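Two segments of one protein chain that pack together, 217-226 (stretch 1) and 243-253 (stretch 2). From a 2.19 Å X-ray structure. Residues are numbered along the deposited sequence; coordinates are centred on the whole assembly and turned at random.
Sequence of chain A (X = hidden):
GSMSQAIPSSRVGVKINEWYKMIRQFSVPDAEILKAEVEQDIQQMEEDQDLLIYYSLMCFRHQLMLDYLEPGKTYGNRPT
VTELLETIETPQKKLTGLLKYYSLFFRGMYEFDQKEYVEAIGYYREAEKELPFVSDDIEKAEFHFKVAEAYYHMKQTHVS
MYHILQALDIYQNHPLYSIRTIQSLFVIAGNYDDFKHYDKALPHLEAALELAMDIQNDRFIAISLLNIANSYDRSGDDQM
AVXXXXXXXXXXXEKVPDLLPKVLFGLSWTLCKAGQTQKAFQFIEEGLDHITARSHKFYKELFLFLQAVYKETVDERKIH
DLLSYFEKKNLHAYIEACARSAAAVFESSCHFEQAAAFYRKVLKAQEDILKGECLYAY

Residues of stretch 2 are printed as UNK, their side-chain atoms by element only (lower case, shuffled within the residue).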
# COMPACT_ATOMS: atom_id res chain seq x y z
N ASN A 217 -0.06 -28.46 18.47
CA ASN A 217 1.12 -27.61 18.63
C ASN A 217 0.97 -26.74 19.87
O ASN A 217 0.22 -25.76 19.87
CB ASN A 217 1.33 -26.75 17.39
CG ASN A 217 2.64 -25.97 17.43
OD1 ASN A 217 2.91 -25.26 18.39
ND2 ASN A 217 3.45 -26.11 16.38
N ASP A 218 1.68 -27.09 20.94
CA ASP A 218 1.53 -26.42 22.22
C ASP A 218 1.88 -24.93 22.17
O ASP A 218 1.14 -24.10 22.71
CB ASP A 218 2.38 -27.12 23.29
CG ASP A 218 1.94 -28.55 23.53
OD1 ASP A 218 2.82 -29.42 23.69
OD2 ASP A 218 0.72 -28.81 23.56
N ARG A 219 2.99 -24.60 21.53
CA ARG A 219 3.38 -23.20 21.45
C ARG A 219 2.26 -22.35 20.86
O ARG A 219 1.89 -21.32 21.43
CB ARG A 219 4.67 -23.02 20.65
CG ARG A 219 5.05 -21.56 20.42
CD ARG A 219 6.50 -21.43 19.96
NE ARG A 219 7.42 -21.90 20.98
CZ ARG A 219 7.91 -21.14 21.96
NH1 ARG A 219 7.56 -19.86 22.04
NH2 ARG A 219 8.75 -21.65 22.85
N PHE A 220 1.71 -22.78 19.73
CA PHE A 220 0.66 -22.03 19.07
C PHE A 220 -0.68 -22.10 19.79
O PHE A 220 -1.55 -21.25 19.59
CB PHE A 220 0.51 -22.46 17.61
CG PHE A 220 1.58 -21.91 16.71
CD1 PHE A 220 1.65 -20.56 16.45
CD2 PHE A 220 2.52 -22.76 16.13
CE1 PHE A 220 2.64 -20.05 15.63
CE2 PHE A 220 3.50 -22.26 15.31
CZ PHE A 220 3.57 -20.90 15.05
N ILE A 221 -0.84 -23.11 20.64
CA ILE A 221 -2.01 -23.18 21.50
C ILE A 221 -1.90 -22.10 22.57
O ILE A 221 -2.85 -21.36 22.83
CB ILE A 221 -2.16 -24.57 22.16
CG1 ILE A 221 -2.50 -25.63 21.12
CG2 ILE A 221 -3.24 -24.53 23.23
CD1 ILE A 221 -2.64 -27.03 21.68
N ALA A 222 -0.72 -22.01 23.18
CA ALA A 222 -0.46 -21.00 24.19
C ALA A 222 -0.54 -19.59 23.61
O ALA A 222 -1.14 -18.70 24.20
CB ALA A 222 0.91 -21.23 24.81
N ILE A 223 0.06 -19.40 22.44
CA ILE A 223 0.06 -18.09 21.80
C ILE A 223 -1.35 -17.67 21.39
O ILE A 223 -1.74 -16.51 21.58
CB ILE A 223 0.98 -18.05 20.56
CG1 ILE A 223 2.44 -18.27 20.97
CG2 ILE A 223 0.84 -16.73 19.83
CD1 ILE A 223 3.40 -18.38 19.81
N SER A 224 -2.11 -18.61 20.83
CA SER A 224 -3.49 -18.34 20.44
C SER A 224 -4.33 -17.91 21.63
O SER A 224 -5.12 -16.97 21.55
CB SER A 224 -4.12 -19.58 19.79
OG SER A 224 -3.42 -19.94 18.60
N LEU A 225 -4.16 -18.62 22.75
CA LEU A 225 -4.90 -18.33 23.97
C LEU A 225 -4.52 -16.96 24.51
O LEU A 225 -5.37 -16.21 25.00
CB LEU A 225 -4.64 -19.42 25.01
CG LEU A 225 -5.26 -20.79 24.75
CD1 LEU A 225 -4.68 -21.83 25.70
CD2 LEU A 225 -6.78 -20.73 24.89
N LEU A 226 -3.23 -16.64 24.43
CA LEU A 226 -2.74 -15.33 24.84
C LEU A 226 -3.34 -14.23 23.97
O LEU A 226 -3.79 -13.20 24.47
CB LEU A 226 -1.21 -15.30 24.74
CG LEU A 226 -0.55 -13.94 24.99
CD1 LEU A 226 -0.92 -13.40 26.35
CD2 LEU A 226 0.96 -14.08 24.85
N UNK A 243 -9.73 -15.24 32.18
CA UNK A 243 -9.96 -16.66 31.97
C UNK A 243 -8.98 -17.24 30.96
O UNK A 243 -8.38 -18.29 31.19
c UNK A 243 -11.40 -16.89 31.50
o UNK A 243 -13.99 -17.75 31.21
o UNK A 243 -13.42 -19.39 29.87
c UNK A 243 -13.14 -18.50 30.69
c UNK A 243 -11.69 -18.31 31.08
N UNK A 244 -8.81 -16.55 29.84
CA UNK A 244 -7.91 -17.03 28.81
C UNK A 244 -6.45 -16.84 29.19
O UNK A 244 -5.62 -17.69 28.88
n UNK A 244 -10.76 -16.44 27.25
c UNK A 244 -9.52 -16.90 26.86
n UNK A 244 -11.11 -17.93 25.76
c UNK A 244 -9.75 -17.85 25.92
c UNK A 244 -8.24 -16.40 27.46
c UNK A 244 -11.70 -17.06 26.57
N UNK A 245 -6.13 -15.74 29.87
CA UNK A 245 -4.77 -15.54 30.36
C UNK A 245 -4.34 -16.75 31.18
O UNK A 245 -3.25 -17.29 30.99
c UNK A 245 -5.30 -11.94 30.50
c UNK A 245 -3.38 -12.92 29.48
c UNK A 245 -4.44 -13.02 30.37
c UNK A 245 -5.12 -10.79 29.75
c UNK A 245 -3.19 -11.77 28.73
c UNK A 245 -4.06 -10.70 28.86
c UNK A 245 -4.65 -14.26 31.19
N UNK A 246 -5.21 -17.19 32.08
CA UNK A 246 -4.90 -18.32 32.95
C UNK A 246 -4.81 -19.64 32.17
O UNK A 246 -4.02 -20.52 32.53
o UNK A 246 -7.77 -18.04 36.16
c UNK A 246 -5.90 -18.41 34.10
n UNK A 246 -6.59 -16.42 37.18
c UNK A 246 -6.82 -17.26 36.17
c UNK A 246 -5.85 -17.19 35.01
N UNK A 247 -5.59 -19.76 31.11
CA UNK A 247 -5.46 -20.91 30.22
C UNK A 247 -4.10 -20.90 29.53
O UNK A 247 -3.43 -21.93 29.46
c UNK A 247 -10.31 -21.90 29.17
c UNK A 247 -8.99 -21.38 28.64
n UNK A 247 -10.16 -23.25 29.77
c UNK A 247 -6.58 -20.93 29.18
c UNK A 247 -7.94 -21.30 29.74
N UNK A 248 -3.69 -19.74 29.04
CA UNK A 248 -2.38 -19.59 28.42
C UNK A 248 -1.28 -19.83 29.44
O UNK A 248 -0.26 -20.44 29.13
c UNK A 248 -2.24 -18.21 27.80
N UNK A 249 -1.49 -19.35 30.66
CA UNK A 249 -0.53 -19.55 31.74
C UNK A 249 -0.30 -21.04 32.00
O UNK A 249 0.84 -21.49 32.10
c UNK A 249 -1.00 -18.85 33.01
N UNK A 250 -1.39 -21.79 32.11
CA UNK A 250 -1.31 -23.22 32.38
C UNK A 250 -0.47 -23.94 31.34
O UNK A 250 0.53 -24.57 31.67
c UNK A 250 -4.14 -25.91 32.69
c UNK A 250 -2.72 -25.35 32.67
c UNK A 250 -4.14 -27.42 32.90
c UNK A 250 -2.71 -23.85 32.43
n UNK A 250 -5.53 -27.97 32.92
N UNK A 251 -0.87 -23.83 30.08
CA UNK A 251 -0.14 -24.48 29.00
C UNK A 251 1.31 -24.00 28.94
O UNK A 251 2.21 -24.75 28.55
c UNK A 251 -0.84 -24.28 27.64
c UNK A 251 -1.07 -22.81 27.37
c UNK A 251 -0.04 -24.92 26.51
N UNK A 252 1.53 -22.75 29.34
CA UNK A 252 2.88 -22.19 29.39
C UNK A 252 3.74 -22.86 30.46
O UNK A 252 4.77 -23.44 30.15
c UNK A 252 2.82 -20.68 29.64
o UNK A 252 2.32 -19.98 28.51
N UNK A 253 3.30 -22.77 31.71
CA UNK A 253 4.03 -23.37 32.83
C UNK A 253 4.34 -24.85 32.60
O UNK A 253 5.35 -25.36 33.07
c UNK A 253 1.08 -19.80 36.56
c UNK A 253 2.52 -21.73 36.02
n UNK A 253 2.28 -20.36 36.48
n UNK A 253 0.00 -20.48 36.22
n UNK A 253 0.96 -18.55 36.99
c UNK A 253 2.98 -21.78 34.57
c UNK A 253 3.25 -23.22 34.14

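Position 243 has five side-chain atoms: three carbons in a row, the third carrying two oxygens. It lies out of reach of stretch 1. The carboxylate and chain length make it Glu-243.

Position 244 has one carbon and then a five-membered ring of three carbons and two nitrogens. Its CB lies 3.8 Å from Leu-225 O. The ring is an imidazole, so this is His-244. Leu-225 CD2 sits at the ring edge, 4.3 Å from His-244 CD2. The ring nitrogen ND1 is hydrogen-bonded elsewhere in the structure.

Position 245 has one carbon followed by a ring of six carbons, with no heteroatom. Its CA-to-CB bond points away from stretch 1, but the ring comes back nearer. A ring carbon lies 3.7 Å from Leu-226 CD1, which meets the edge of the ring. This is Phe-245, and the carbon is CE1.

Position 246 has three carbons, the third carrying one oxygen and one nitrogen. It does not reach stretch 1. An amide at that length is Gln-246.

Position 247 has four carbons in a row ending in nitrogen. Its CB is 4.1 Å from Leu-225 CD1, and the third carbon of the row is 4.4 Å from Leu-225 CD2; the end of the chain leads away. This is Lys-247, and the third carbon is CD.

Position 248 has a single side-chain carbon. The nearest pair of CA atoms across the stretches is here, Ala-222 CA and the CA of 248 at 4.9 Å. The methyl CB of 248 lies 3.8 Å from Ala-222 O and 3.9 Å from Leu-225 CB. With one carbon, it is Ala-248.

Position 249 also has one carbon. It points away from stretch 1 and makes no contact with it. It is Ala-249.

Position 250 repeats the pattern of four carbons and a terminal nitrogen. It is out of reach of stretch 1. It is Lys-250, fully extended, exposed and touching a crystal neighbour.

Position 251 has one carbon carrying two more. One branch carbon packs 3.6 Å from Ala-222 CB and 4.1 Å from Leu-225 CD1. This branching at CB, with no further atoms, gives Val-251, and the carbon is CG1.

Position 252 has one carbon and one oxygen. The oxygen is 4.2 Å from Ala-222 CB. It is Ser-252. Its OG donates to Ala-248 O at 2.7 Å, a bond within its own helix.

Position 253 has three carbons, a nitrogen, and a carbon carrying two more nitrogens. It is exposed and out of reach of stretch 1. This guanidinium marks Arg-253.

The contact joins two nearly antiparallel helices, at 160° between their directions, with axes 8.2 Å apart at closest approach. Ala-222 and Ala-248, both small, lie where the CA atoms are nearest. Leu-225 is the knob, set among His-244, Lys-247, Ala-248 and Val-251. Leu-226 and Phe-245 add an apolar contact beside it. No hydrogen bond crosses between the stretches, so their direct contact rests on close packing. Each helix keeps its own backbone bonds, and Asn-217 OD1 caps the first by accepting from Phe-220 N at 3.1 Å.

Stretch 2 243-253: EHFQKAAKVSR
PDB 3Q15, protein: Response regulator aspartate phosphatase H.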